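Local coordinates for cyclic AMP receptor protein (Thermus thermophilus, PDB 4EV0), which binds cyclic AMP and, as a homodimer, activates transcription from a small set of promoters by sequence-specific DNA binding through a winged helix-turn-helix domain, at residues Ile164-Leu169 / Arg182-Leu187. Sequence-based numbering, arbitrary orientation.
Sequences IRHHEL and RVLHAL. With SO4 (sulfate ion), chain I.
In the predicted helix-turn-helix motif of the Crp-like DNA-binding domain, His166 and Leu169 on the first turn of helix 166-173 meet Leu184 of helix 177-189, the second helix of the motif. One methyl does the work: Leu184 CD1 lies over a face of the His166 imidazole in a CH-pi contact, 3.7 Å from the ring centroid and displaced toward the NE2-CD2 rim. The same methyl meets Leu169 CD2 at 3.9 Å, the ends of the two leucines meeting methyl to methyl. With CG anti to its carbonyl carbon (chi1 -77°) and chi2 extended at 175°, Leu184 carries CD1 across to both partners. A sulfate, probably picked up from the crystallisation medium, is modelled over the opposite face of the imidazole, though its exact placement is doubtful because O2 comes too close to His166 N. As modelled, Arg165 NH1 donates to sulfate O1 at the guanidinium edge. At this N-cap residue, Arg165 N also donates to Glu168 OE1 (3.0 Å), on the anti side of the carboxylate. His166 ND1 is hydrogen-bonded to Ser181 OG, which ties the ring to the second helix. An alanine in place of His166 would probably strip the ring from one side of Leu184 CD1 and leave the Ser181 hydroxyl without this partner. Beyond the two helices, Leu169 packs on Ala149 of helix 139-154, while Leu184 rests on Val200 of strand 199-202, part of the wing sheet.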
ATOM      1  N   ILE B 164      23.481  -8.458 -19.776  1.00 54.91           N
ATOM      2  CA  ILE B 164      22.363  -7.817 -19.099  1.00 50.71           C
ATOM      3  C   ILE B 164      22.373  -8.040 -17.587  1.00 49.55           C
ATOM      4  O   ILE B 164      22.636  -9.146 -17.110  1.00 51.28           O
ATOM      5  CB  ILE B 164      20.996  -8.182 -19.764  1.00 49.34           C
ATOM      6  CG1 ILE B 164      19.895  -7.244 -19.260  1.00 46.76           C
ATOM      7  CG2 ILE B 164      20.635  -9.678 -19.592  1.00 48.49           C
ATOM      8  CD1 ILE B 164      18.701  -7.179 -20.183  1.00 44.38           C
ATOM      9  N   ARG B 165      22.122  -6.973 -16.835  1.00 38.42           N
ATOM     10  CA  ARG B 165      22.105  -7.055 -15.383  1.00 38.00           C
ATOM     11  C   ARG B 165      20.714  -7.491 -14.922  1.00 35.64           C
ATOM     12  O   ARG B 165      19.717  -7.266 -15.631  1.00 33.85           O
ATOM     13  CB  ARG B 165      22.486  -5.701 -14.773  1.00 39.42           C
ATOM     14  CG  ARG B 165      23.924  -5.247 -15.072  1.00 41.14           C
ATOM     15  CD  ARG B 165      24.914  -6.160 -14.381  1.00 41.70           C
ATOM     16  NE  ARG B 165      26.285  -5.930 -14.807  1.00 43.34           N
ATOM     17  CZ  ARG B 165      27.333  -6.565 -14.287  1.00 48.15           C
ATOM     18  NH1 ARG B 165      27.159  -7.453 -13.317  1.00 46.83           N
ATOM     19  NH2 ARG B 165      28.564  -6.305 -14.723  1.00 52.17           N
ATOM     20  N   HIS B 166      20.620  -8.113 -13.751  1.00 49.18           N
ATOM     21  CA  HIS B 166      19.306  -8.481 -13.237  1.00 47.27           C
ATOM     22  C   HIS B 166      18.420  -7.247 -13.075  1.00 46.65           C
ATOM     23  O   HIS B 166      17.203  -7.331 -13.261  1.00 45.37           O
ATOM     24  CB  HIS B 166      19.405  -9.253 -11.917  1.00 49.50           C
ATOM     25  CG  HIS B 166      20.066 -10.591 -12.046  1.00 52.76           C
ATOM     26  ND1 HIS B 166      20.171 -11.475 -10.994  1.00 54.88           N
ATOM     27  CD2 HIS B 166      20.674 -11.188 -13.100  1.00 53.53           C
ATOM     28  CE1 HIS B 166      20.816 -12.559 -11.392  1.00 56.91           C
ATOM     29  NE2 HIS B 166      21.136 -12.409 -12.665  1.00 56.70           N
ATOM     30  N   HIS B 167      19.017  -6.097 -12.753  1.00 46.77           N
ATOM     31  CA  HIS B 167      18.209  -4.893 -12.547  1.00 48.87           C
ATOM     32  C   HIS B 167      17.619  -4.343 -13.848  1.00 45.32           C
ATOM     33  O   HIS B 167      16.506  -3.811 -13.844  1.00 45.96           O
ATOM     34  CB  HIS B 167      18.947  -3.812 -11.724  1.00 52.98           C
ATOM     35  CG  HIS B 167      20.055  -3.115 -12.459  1.00 52.29           C
ATOM     36  ND1 HIS B 167      19.828  -2.229 -13.492  1.00 52.28           N
ATOM     37  CD2 HIS B 167      21.398  -3.150 -12.286  1.00 54.34           C
ATOM     38  CE1 HIS B 167      20.985  -1.771 -13.939  1.00 54.76           C
ATOM     39  NE2 HIS B 167      21.951  -2.313 -13.223  1.00 53.96           N
ATOM     40  N   GLU B 168      18.334  -4.492 -14.957  1.00 52.00           N
ATOM     41  CA  GLU B 168      17.826  -4.013 -16.242  1.00 52.20           C
ATOM     42  C   GLU B 168      16.697  -4.925 -16.719  1.00 51.02           C
ATOM     43  O   GLU B 168      15.750  -4.502 -17.391  1.00 49.66           O
ATOM     44  CB  GLU B 168      18.945  -3.971 -17.292  1.00 51.78           C
ATOM     45  CG  GLU B 168      20.260  -3.385 -16.790  1.00 54.59           C
ATOM     46  CD  GLU B 168      21.328  -3.317 -17.886  1.00 58.67           C
ATOM     47  OE1 GLU B 168      22.257  -4.160 -17.877  1.00 59.84           O
ATOM     48  OE2 GLU B 168      21.240  -2.416 -18.758  1.00 60.52           O
ATOM     49  N   LEU B 169      16.822  -6.194 -16.366  1.00 47.28           N
ATOM     50  CA  LEU B 169      15.796  -7.171 -16.663  1.00 46.00           C
ATOM     51  C   LEU B 169      14.567  -6.920 -15.767  1.00 46.24           C
ATOM     52  O   LEU B 169      13.419  -7.119 -16.199  1.00 44.22           O
ATOM     53  CB  LEU B 169      16.391  -8.554 -16.426  1.00 46.99           C
ATOM     54  CG  LEU B 169      15.763  -9.770 -17.064  1.00 47.94           C
ATOM     55  CD1 LEU B 169      15.358  -9.463 -18.488  1.00 47.78           C
ATOM     56  CD2 LEU B 169      16.815 -10.848 -16.998  1.00 52.77           C
ATOM     57  N   ARG B 182      15.652 -14.510  -8.268  1.00 58.92           N
ATOM     58  CA  ARG B 182      14.943 -15.711  -7.840  1.00 61.83           C
ATOM     59  C   ARG B 182      14.422 -16.497  -9.041  1.00 58.29           C
ATOM     60  O   ARG B 182      14.587 -17.710  -9.119  1.00 60.65           O
ATOM     61  CB  ARG B 182      13.784 -15.352  -6.912  1.00 63.51           C
ATOM     62  CG  ARG B 182      14.203 -14.833  -5.543  1.00 72.65           C
ATOM     63  CD  ARG B 182      12.970 -14.534  -4.672  1.00 78.02           C
ATOM     64  NE  ARG B 182      12.110 -15.712  -4.510  1.00 80.17           N
ATOM     65  CZ  ARG B 182      10.815 -15.663  -4.202  1.00 85.24           C
ATOM     66  NH1 ARG B 182      10.220 -14.484  -4.031  1.00 83.50           N
ATOM     67  NH2 ARG B 182      10.112 -16.788  -4.073  1.00 83.46           N
ATOM     68  N   VAL B 183      13.793 -15.790  -9.972  1.00 43.92           N
ATOM     69  CA  VAL B 183      13.258 -16.416 -11.175  1.00 43.58           C
ATOM     70  C   VAL B 183      14.346 -16.986 -12.079  1.00 45.08           C
ATOM     71  O   VAL B 183      14.227 -18.107 -12.578  1.00 46.61           O
ATOM     72  CB  VAL B 183      12.394 -15.433 -11.995  1.00 41.39           C
ATOM     73  CG1 VAL B 183      12.080 -16.020 -13.379  1.00 39.67           C
ATOM     74  CG2 VAL B 183      11.115 -15.103 -11.240  1.00 41.50           C
ATOM     75  N   LEU B 184      15.413 -16.217 -12.280  1.00 49.43           N
ATOM     76  CA  LEU B 184      16.530 -16.669 -13.100  1.00 49.67           C
ATOM     77  C   LEU B 184      17.202 -17.905 -12.521  1.00 54.07           C
ATOM     78  O   LEU B 184      17.621 -18.794 -13.263  1.00 56.22           O
ATOM     79  CB  LEU B 184      17.546 -15.548 -13.281  1.00 46.81           C
ATOM     80  CG  LEU B 184      17.138 -14.483 -14.292  1.00 44.74           C
ATOM     81  CD1 LEU B 184      18.159 -13.356 -14.303  1.00 42.48           C
ATOM     82  CD2 LEU B 184      16.996 -15.129 -15.679  1.00 46.09           C
ATOM     83  N   HIS B 185      17.299 -17.981 -11.202  1.00 72.70           N
ATOM     84  CA  HIS B 185      17.889 -19.168 -10.601  1.00 78.32           C
ATOM     85  C   HIS B 185      17.004 -20.403 -10.800  1.00 80.17           C
ATOM     86  O   HIS B 185      17.509 -21.488 -11.092  1.00 84.75           O
ATOM     87  CB  HIS B 185      18.293 -18.918  -9.147  1.00 80.53           C
ATOM     88  CG  HIS B 185      19.529 -18.076  -9.022  1.00 85.32           C
ATOM     89  ND1 HIS B 185      20.776 -18.524  -9.417  1.00 85.52           N
ATOM     90  CD2 HIS B 185      19.708 -16.805  -8.586  1.00 84.09           C
ATOM     91  CE1 HIS B 185      21.669 -17.572  -9.209  1.00 86.08           C
ATOM     92  NE2 HIS B 185      21.048 -16.519  -8.707  1.00 85.20           N
ATOM     93  N   ALA B 186      15.689 -20.223 -10.696  1.00 56.47           N
ATOM     94  CA  ALA B 186      14.744 -21.293 -11.028  1.00 59.31           C
ATOM     95  C   ALA B 186      14.793 -21.676 -12.519  1.00 58.22           C
ATOM     96  O   ALA B 186      14.753 -22.860 -12.859  1.00 61.82           O
ATOM     97  CB  ALA B 186      13.335 -20.922 -10.609  1.00 56.63           C
ATOM     98  N   LEU B 187      14.894 -20.680 -13.401  1.00 64.11           N
ATOM     99  CA  LEU B 187      15.010 -20.941 -14.842  1.00 64.00           C
ATOM    100  C   LEU B 187      16.301 -21.666 -15.203  1.00 67.78           C
ATOM    101  O   LEU B 187      16.321 -22.463 -16.138  1.00 70.10           O
ATOM    102  CB  LEU B 187      14.892 -19.649 -15.653  1.00 60.39           C
ATOM    103  CG  LEU B 187      13.491 -19.035 -15.723  1.00 57.70           C
ATOM    104  CD1 LEU B 187      13.466 -17.732 -16.518  1.00 53.01           C
ATOM    105  CD2 LEU B 187      12.489 -20.046 -16.303  1.00 61.51           C
TER
HETATM  106  S   SO4 I 303      23.579  -9.175 -11.966  0.50 73.09           S
HETATM  107  O1  SO4 I 303      24.746  -8.364 -11.608  0.50 72.90           O
HETATM  108  O2  SO4 I 303      22.588  -8.320 -12.607  0.50 72.21           O
HETATM  109  O3  SO4 I 303      23.986 -10.225 -12.893  0.50 71.11           O
HETATM  110  O4  SO4 I 303      22.986  -9.764 -10.760  0.50 71.83           O